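Proteasome protein (Corynebacterium glutamicum ATCC 13032, PDB 2P90) is of unknown function but belongs to the PAC2 family and may be linked to proteasome assembly, although no such role is established. Local coordinates at residues 38-41 and 42-45; 208-211 and 212-215; 214-217 and 218-221. All coordinates share one frame; numbering follows the deposited sequence.

Interaction 1: residues 38-41 and 42-45; sequences AGHA and VESS
The carbonyl oxygen of H40 meets both the backbone and the hydroxyl of S44, which makes it an acceptor of two donors in the first turn of helix 41-52. H40 is the N-cap, and its phi of 65° turns the chain from the loop behind strand 27-33 into the helix. S44 N donates to H40 O over 3.0 Å, 16° from the carbonyl plane. S44 OG donates to the same H40 O at 2.9 Å, from well above that plane, with its chi1 of -68° setting the hydroxyl back beside its own N-H. That hydroxyl also accepts: a water donates to S44 OG at 3.0 Å and to G39 O at 2.7 Å, so one chain of bonds runs from the loop carbonyl through water and hydroxyl to the cap carbonyl. One residue on, the double grip recurs on A41 O, where S45 OG lies 2.6 Å away almost in line with the C=O bond and S45 N comes in over the carbonyl plane at 3.2 Å. E43 bends at its second torsion and folds back over H40. Its CG lies 3.2 Å from H40 O, while OE2 is 3.8 Å from H40 CB and approaches the imidazole obliquely. No hydrogen bond joins the two side chains; H40 NE2 is instead bonded to A207 O, and E43 OE1 lies near the like-charged D37 OD1. A41 also packs on A213 and T214 of helix 211-225. The chemistry implies two successive carbonyls each satisfied by a main-chain N-H and a serine hydroxyl, which fixes both hydroxyls against the helix, while the neighbouring acidic pair could raise the affinity of one carboxylate for a proton.

Interaction 2: residues 208-211 and 212-215; sequences SPYP and AATL
From Y210 to P211 the backbone changes from an extended conformation to a helical one, and the carbonyls of both residues turn to meet amides of A213 and L215. This is the opening turn of helix 211-225, entered through a proline after the loop that follows strand 194-202, in the layer of helices packed on the large mixed sheet. Two hydrogen bonds define the entry. A213 N donates to Y210 O at 3.0 Å, an i to i+3 step tilted from the carbonyl plane, and L215 N donates to P211 O at 3.0 Å with a nearly straight N-H...O angle of 171°, the first full i to i+4 bond. P211 has no N-H to offer, which costs nothing in an opening turn, where amides have no preceding helical carbonyl to bond. The Y210 side chain starts trans to its own nitrogen (chi1 -165°) and runs forward beside the chain, which brings its CD2-CE2 side obliquely past the two alanines: CE2 is 3.8 Å from A212 CB and CD2 is 4.1 Å from A213 CB. Both methyls approach as plain apolar partners, and the ring is held further by V201 and P202 of strand 194-202, with L245 of helix 232-250 also touching it. A213 itself packs on V199 and V201, seating this turn against the sheet, whereas the pyrrolidine ring of P211 lies against D237 and V241 of helix 232-250. T214 carries the contact toward helix 41-52, its side chain touching A41, S44 and S45. Around the P211 carbonyl the helix side chains close in as well, with T214 CB and L215 CB each 3.5 Å from P211 O.

Interaction 3: residues 214-217 and 218-221; sequences TLKL and LQSI
Consecutive turns in the middle of helix 211-225 join residues 214-217 to 218-221 through four i to i+4 backbone bonds, from L218 N to T214 O, Q219 N to L215 O, S220 N to K216 O and I221 N to L217 O. The first two are the shorter, both 2.8 Å (L218 N to T214 O, Q219 N to L215 O). K216 O takes a second donor, S220 OG at 2.8 Å, and S220 N and S220 OG reach it from opposite faces of its plane; a chi1 of -53° swings the hydroxyl back along the helix to do so. Q219 instead places its CG between its own N and carbonyl carbon (chi1 65°), which brings that methylene to 3.3 Å from L215 O and sends the otherwise extended amide back along the helix. Its NE2 then lies 3.5 Å from K216 CD, the two chains crossing at about a right angle, and its OE1 comes 4.1 Å from L215 CG. The K216 chain passes S220 as well, CE 3.7 Å from OG, before its ammonium leaves to form a salt bridge with D165. I221 CD1 lies 3.4 Å from L217 O. The whole is typical of a regular alpha helix packed between a mixed sheet, met here by K216, L217 and S220, and neighbouring helices 41-52 and 232-250, met by T214 and L218, with a serine hydroxyl bonded back to the i-4 carbonyl.

Along the chain the order is interaction 1, interaction 2, interaction 3. Interaction 1 starts helix 41-52; interaction 2 starts helix 211-225, which interaction 3 continues. The centres of interactions 1 and 2 are about 6 Å apart, and each of these lies about 10 Å from the centre of interaction 3. Interactions 1 and 2 touch where G39 O probably accepts a hydrogen bond from Y210 N (2.9 Å); interaction 3 reaches interaction 1 through L217, which packs on A41, and through T214, which it shares with interaction 2. Two helix starts distant in sequence are thus joined side by side, with strands 27-33, 134-143 and 194-202 of the mixed sheet beside them, all within the PAC2 region of the chain.

Interaction 1: residues 38-41 and 42-45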
# COMPACT_ATOMS: atom_id res chain seq x y z
N ALA B 38 -10.28 -1.57 -16.79
CA ALA B 38 -11.70 -1.79 -17.12
C ALA B 38 -11.87 -2.92 -18.16
O ALA B 38 -11.18 -2.93 -19.18
CB ALA B 38 -12.35 -0.51 -17.61
N GLY B 39 -12.73 -3.88 -17.85
CA GLY B 39 -12.96 -5.02 -18.74
C GLY B 39 -11.75 -5.95 -18.86
O GLY B 39 -11.76 -6.89 -19.71
N HIS B 40 -10.72 -5.68 -18.04
CA HIS B 40 -9.49 -6.50 -17.98
C HIS B 40 -8.74 -6.41 -19.29
O HIS B 40 -8.00 -7.33 -19.65
CB HIS B 40 -9.81 -7.97 -17.73
CG HIS B 40 -10.58 -8.20 -16.48
ND1 HIS B 40 -10.05 -8.87 -15.41
CD2 HIS B 40 -11.83 -7.83 -16.12
CE1 HIS B 40 -10.94 -8.90 -14.42
NE2 HIS B 40 -12.03 -8.27 -14.83
N ALA B 41 -8.92 -5.29 -19.98
CA ALA B 41 -8.55 -5.21 -21.39
C ALA B 41 -7.06 -5.01 -21.67
O ALA B 41 -6.56 -5.38 -22.75
CB ALA B 41 -9.41 -4.16 -22.10
N VAL B 42 -6.34 -4.45 -20.71
CA VAL B 42 -4.88 -4.27 -20.84
C VAL B 42 -4.16 -5.63 -20.68
O VAL B 42 -3.39 -6.05 -21.55
CB VAL B 42 -4.32 -3.17 -19.88
CG1 VAL B 42 -2.78 -3.15 -19.85
CG2 VAL B 42 -4.83 -1.80 -20.29
N GLU B 43 -4.45 -6.33 -19.59
CA GLU B 43 -3.84 -7.61 -19.32
C GLU B 43 -4.28 -8.63 -20.39
O GLU B 43 -3.49 -9.48 -20.80
CB GLU B 43 -4.15 -8.06 -17.89
CG GLU B 43 -5.67 -7.97 -17.50
CD GLU B 43 -6.20 -6.60 -16.84
OE1 GLU B 43 -6.02 -5.44 -17.47
OE2 GLU B 43 -6.86 -6.76 -15.72
N SER B 44 -5.53 -8.54 -20.86
CA SER B 44 -5.99 -9.46 -21.92
C SER B 44 -5.28 -9.27 -23.25
O SER B 44 -4.99 -10.23 -23.94
CB SER B 44 -7.50 -9.40 -22.11
OG SER B 44 -8.11 -9.93 -20.96
N SER B 45 -4.99 -8.02 -23.59
CA SER B 45 -4.27 -7.72 -24.80
C SER B 45 -2.91 -8.38 -24.81
O SER B 45 -2.56 -9.08 -25.76
CB SER B 45 -4.11 -6.22 -24.93
OG SER B 45 -5.37 -5.61 -25.07
O HOH W 1 -10.99 -9.24 -20.86

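Interaction 2: residues 208-211 and 212-215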
# COMPACT_ATOMS: atom_id res chain seq x y z
N SER B 208 -15.91 -7.09 -15.07
CA SER B 208 -15.80 -8.42 -15.71
C SER B 208 -15.09 -8.26 -17.04
O SER B 208 -15.10 -7.17 -17.60
CB SER B 208 -17.19 -9.02 -15.97
OG SER B 208 -17.95 -9.06 -14.78
N PRO B 209 -14.46 -9.33 -17.55
CA PRO B 209 -13.85 -9.27 -18.88
C PRO B 209 -14.80 -8.72 -19.95
O PRO B 209 -15.94 -9.17 -20.10
CB PRO B 209 -13.47 -10.73 -19.15
CG PRO B 209 -13.18 -11.27 -17.77
CD PRO B 209 -14.23 -10.64 -16.90
N TYR B 210 -14.35 -7.71 -20.67
CA TYR B 210 -15.09 -7.14 -21.81
C TYR B 210 -14.20 -7.22 -23.07
O TYR B 210 -13.53 -6.26 -23.44
CB TYR B 210 -15.56 -5.71 -21.49
CG TYR B 210 -16.61 -5.20 -22.44
CD1 TYR B 210 -17.92 -5.68 -22.38
CD2 TYR B 210 -16.30 -4.26 -23.40
CE1 TYR B 210 -18.89 -5.21 -23.27
CE2 TYR B 210 -17.22 -3.79 -24.28
CZ TYR B 210 -18.52 -4.27 -24.22
OH TYR B 210 -19.44 -3.77 -25.11
N PRO B 211 -14.16 -8.41 -23.70
CA PRO B 211 -13.28 -8.66 -24.88
C PRO B 211 -13.39 -7.71 -26.06
O PRO B 211 -12.41 -7.58 -26.79
CB PRO B 211 -13.63 -10.09 -25.30
CG PRO B 211 -14.19 -10.73 -24.06
CD PRO B 211 -14.89 -9.63 -23.30
N ALA B 212 -14.53 -7.07 -26.28
CA ALA B 212 -14.62 -6.09 -27.38
C ALA B 212 -13.56 -4.97 -27.22
O ALA B 212 -13.03 -4.42 -28.20
CB ALA B 212 -16.05 -5.52 -27.49
N ALA B 213 -13.22 -4.66 -25.97
CA ALA B 213 -12.23 -3.62 -25.66
C ALA B 213 -10.80 -4.10 -25.91
O ALA B 213 -9.99 -3.38 -26.47
CB ALA B 213 -12.42 -3.14 -24.27
N THR B 214 -10.50 -5.33 -25.52
CA THR B 214 -9.22 -5.96 -25.84
C THR B 214 -9.01 -5.90 -27.35
O THR B 214 -8.02 -5.33 -27.82
CB THR B 214 -9.19 -7.41 -25.36
OG1 THR B 214 -9.60 -7.45 -23.98
CG2 THR B 214 -7.79 -8.07 -25.53
N LEU B 215 -10.00 -6.44 -28.09
CA LEU B 215 -10.04 -6.39 -29.56
C LEU B 215 -9.77 -5.01 -30.12
O LEU B 215 -8.90 -4.82 -30.97
CB LEU B 215 -11.41 -6.90 -30.06
CG LEU B 215 -11.62 -7.20 -31.55
CD1 LEU B 215 -10.61 -8.21 -32.15
CD2 LEU B 215 -13.03 -7.71 -31.79

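Interaction 3: residues 214-217 and 218-221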
# COMPACT_ATOMS: atom_id res chain seq x y z
N THR B 214 -10.50 -5.33 -25.52
CA THR B 214 -9.22 -5.96 -25.84
C THR B 214 -9.01 -5.90 -27.35
O THR B 214 -8.02 -5.33 -27.82
CB THR B 214 -9.19 -7.41 -25.36
OG1 THR B 214 -9.60 -7.45 -23.98
CG2 THR B 214 -7.79 -8.07 -25.53
N LEU B 215 -10.00 -6.44 -28.09
CA LEU B 215 -10.04 -6.39 -29.56
C LEU B 215 -9.77 -5.01 -30.12
O LEU B 215 -8.90 -4.82 -30.97
CB LEU B 215 -11.41 -6.90 -30.06
CG LEU B 215 -11.62 -7.20 -31.55
CD1 LEU B 215 -10.61 -8.21 -32.15
CD2 LEU B 215 -13.03 -7.71 -31.79
N LYS B 216 -10.52 -4.03 -29.62
CA LYS B 216 -10.31 -2.65 -30.03
C LYS B 216 -8.88 -2.17 -29.78
O LYS B 216 -8.27 -1.60 -30.69
CB LYS B 216 -11.34 -1.73 -29.36
CG LYS B 216 -11.46 -0.35 -30.02
CD LYS B 216 -11.70 -0.48 -31.53
CE LYS B 216 -11.02 0.66 -32.31
NZ LYS B 216 -11.87 1.88 -32.40
N LEU B 217 -8.33 -2.40 -28.57
CA LEU B 217 -6.93 -2.01 -28.30
C LEU B 217 -5.98 -2.69 -29.28
O LEU B 217 -5.09 -2.05 -29.82
CB LEU B 217 -6.49 -2.30 -26.86
CG LEU B 217 -6.95 -1.41 -25.70
CD1 LEU B 217 -6.56 -2.08 -24.38
CD2 LEU B 217 -6.39 0.02 -25.78
N LEU B 218 -6.18 -3.98 -29.52
CA LEU B 218 -5.29 -4.72 -30.38
C LEU B 218 -5.36 -4.24 -31.86
O LEU B 218 -4.32 -4.06 -32.51
CB LEU B 218 -5.53 -6.22 -30.24
CG LEU B 218 -5.07 -6.88 -28.93
CD1 LEU B 218 -5.28 -8.38 -28.97
CD2 LEU B 218 -3.59 -6.56 -28.65
N GLN B 219 -6.56 -4.00 -32.37
CA GLN B 219 -6.68 -3.51 -33.74
C GLN B 219 -6.17 -2.07 -33.88
O GLN B 219 -5.66 -1.70 -34.93
CB GLN B 219 -8.08 -3.79 -34.38
CG GLN B 219 -9.31 -3.11 -33.79
CD GLN B 219 -10.63 -3.89 -34.06
OE1 GLN B 219 -10.66 -4.92 -34.76
NE2 GLN B 219 -11.73 -3.40 -33.48
N SER B 220 -6.22 -1.29 -32.80
CA SER B 220 -5.61 0.05 -32.84
C SER B 220 -4.09 -0.05 -32.96
O SER B 220 -3.45 0.75 -33.65
CB SER B 220 -6.00 0.87 -31.62
OG SER B 220 -7.40 0.89 -31.47
N ILE B 221 -3.52 -1.04 -32.28
CA ILE B 221 -2.10 -1.34 -32.35
C ILE B 221 -1.72 -1.92 -33.71
O ILE B 221 -0.75 -1.47 -34.31
CB ILE B 221 -1.74 -2.34 -31.23
CG1 ILE B 221 -1.75 -1.64 -29.87
CG2 ILE B 221 -0.39 -2.98 -31.48
CD1 ILE B 221 -1.94 -2.62 -28.76